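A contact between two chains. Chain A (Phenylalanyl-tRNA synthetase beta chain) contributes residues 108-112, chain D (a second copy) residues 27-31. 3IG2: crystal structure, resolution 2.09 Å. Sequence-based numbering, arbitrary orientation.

Chain A 108-112: PYSED
Chain D, residues 27-31: NNSLT

The two stretches bury 248 Å² between them, both sides summed, and the contact is organised around one carboxylate of chain A that receives two consecutive backbone amides of chain D. In chain A, residues 109-112 form an extended strand (E111(A) phi/psi -127/146) whose side chains alternate, so that Y109(A) and E111(A) direct their CA-to-CB bonds toward chain D while S110(A) and D112(A) direct theirs away. The closest CA pair, E111(A) CA to N28(D) CA, is 7.3 Å apart, a spacing bridged by the glutamate side chain.

Along chain D, N27(D) is extended (-116/155), has its CA-to-CB bond directed away and takes no part. N28(D) adopts -67/144 (chi1 m, chi2 -35°); its CA-to-CB bond runs sideways, and N28(D) CB packs 3.1 Å from E111(A) OE2. The chain then turns at S29(D) (-74/-27; chi1 m), and this conformation presents two successive N-H groups to the same carboxylate. S29(D) N donates to E111(A) OE1 at 2.9 Å with an N-H...O angle of 166°, and L30(D) N donates to E111(A) OE2 at 2.7 Å and 170°. Both bonds are nearly linear, and the one from L30(D) N to E111(A) OE2, at 2.7 Å, is the shorter; E111(A) achieves them with chi1 65° (p), chi2 -167° (t) and chi3 -85°.

L30(D) returns to extended geometry (-71/133) and begins a short strand. Its CA-to-CB bond is directed toward chain A, and the side chain, in the m,t rotamer (chi1 -72°, chi2 170°), reaches the strand backbone: L30(D) CD1 lies 3.2 Å from Y109(A) O and 3.7 Å from S110(A) C. L30(D) CD1 also makes an apolar contact with Y109(A) CB at 4.0 Å. The tyrosine ring (chi1 -62°, chi2 -48°) leads away from chain D, and its OH is hydrogen-bonded elsewhere in the structure. T31(D) (-147/-178; chi1 t) has its CA-to-CB bond directed away and ends the stretch without contact.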

# COMPACT_ATOMS: atom_id res chain seq x y z
N PRO A 108 2.06 35.03 2.64
CA PRO A 108 2.93 34.45 3.67
C PRO A 108 2.46 33.09 4.23
O PRO A 108 3.25 32.39 4.88
CB PRO A 108 2.90 35.51 4.77
CG PRO A 108 1.63 36.21 4.59
CD PRO A 108 1.21 36.11 3.16
N TYR A 109 1.20 32.74 3.98
CA TYR A 109 0.58 31.53 4.55
C TYR A 109 0.53 30.38 3.57
O TYR A 109 -0.18 30.45 2.58
CB TYR A 109 -0.84 31.82 5.01
CG TYR A 109 -0.95 32.84 6.10
CD1 TYR A 109 -0.15 32.77 7.23
CD2 TYR A 109 -1.88 33.87 6.01
CE1 TYR A 109 -0.26 33.71 8.24
CE2 TYR A 109 -2.00 34.82 7.02
CZ TYR A 109 -1.19 34.73 8.12
OH TYR A 109 -1.30 35.64 9.13
N SER A 110 1.25 29.30 3.87
CA SER A 110 1.25 28.09 3.02
C SER A 110 0.73 26.82 3.71
O SER A 110 0.65 26.76 4.95
CB SER A 110 2.63 27.85 2.42
OG SER A 110 3.62 27.88 3.43
N GLU A 111 0.33 25.84 2.91
CA GLU A 111 -0.05 24.53 3.42
C GLU A 111 0.72 23.43 2.73
O GLU A 111 1.03 23.54 1.55
CB GLU A 111 -1.57 24.29 3.38
CG GLU A 111 -2.23 24.22 2.04
CD GLU A 111 -3.76 24.30 2.17
OE1 GLU A 111 -4.40 23.23 2.38
OE2 GLU A 111 -4.32 25.43 2.05
N ASP A 112 1.02 22.37 3.47
CA ASP A 112 1.82 21.26 2.98
C ASP A 112 1.19 20.01 3.54
O ASP A 112 0.53 20.07 4.57
CB ASP A 112 3.26 21.36 3.54
CG ASP A 112 4.04 22.51 2.94
OD1 ASP A 112 3.90 22.79 1.73
OD2 ASP A 112 4.83 23.14 3.69
N ASN D 27 -8.07 20.66 -3.32
CA ASN D 27 -7.86 22.10 -3.27
C ASN D 27 -7.36 22.53 -1.90
O ASN D 27 -7.60 21.84 -0.91
CB ASN D 27 -9.15 22.84 -3.62
CG ASN D 27 -9.57 22.61 -5.05
OD1 ASN D 27 -10.49 21.84 -5.31
ND2 ASN D 27 -8.87 23.23 -5.98
N ASN D 28 -6.66 23.66 -1.87
CA ASN D 28 -6.12 24.15 -0.62
C ASN D 28 -7.22 24.56 0.36
O ASN D 28 -8.27 25.08 -0.04
CB ASN D 28 -5.19 25.31 -0.88
CG ASN D 28 -3.94 24.91 -1.66
OD1 ASN D 28 -3.38 23.80 -1.51
ND2 ASN D 28 -3.47 25.84 -2.49
N SER D 29 -6.98 24.32 1.65
CA SER D 29 -7.89 24.79 2.68
C SER D 29 -7.75 26.29 2.91
O SER D 29 -8.70 26.92 3.35
CB SER D 29 -7.66 24.04 3.98
OG SER D 29 -8.05 22.70 3.82
N LEU D 30 -6.58 26.85 2.61
CA LEU D 30 -6.36 28.28 2.65
C LEU D 30 -7.10 28.94 1.49
O LEU D 30 -7.03 28.46 0.36
CB LEU D 30 -4.87 28.63 2.59
CG LEU D 30 -4.01 28.33 3.82
CD1 LEU D 30 -2.56 28.51 3.48
CD2 LEU D 30 -4.39 29.17 5.01
N THR D 31 -7.82 30.02 1.78
CA THR D 31 -8.70 30.62 0.79
C THR D 31 -8.82 32.15 0.92
O THR D 31 -8.16 32.75 1.77
CB THR D 31 -10.08 29.92 0.81
OG1 THR D 31 -10.74 30.16 -0.44
CG2 THR D 31 -10.96 30.42 1.99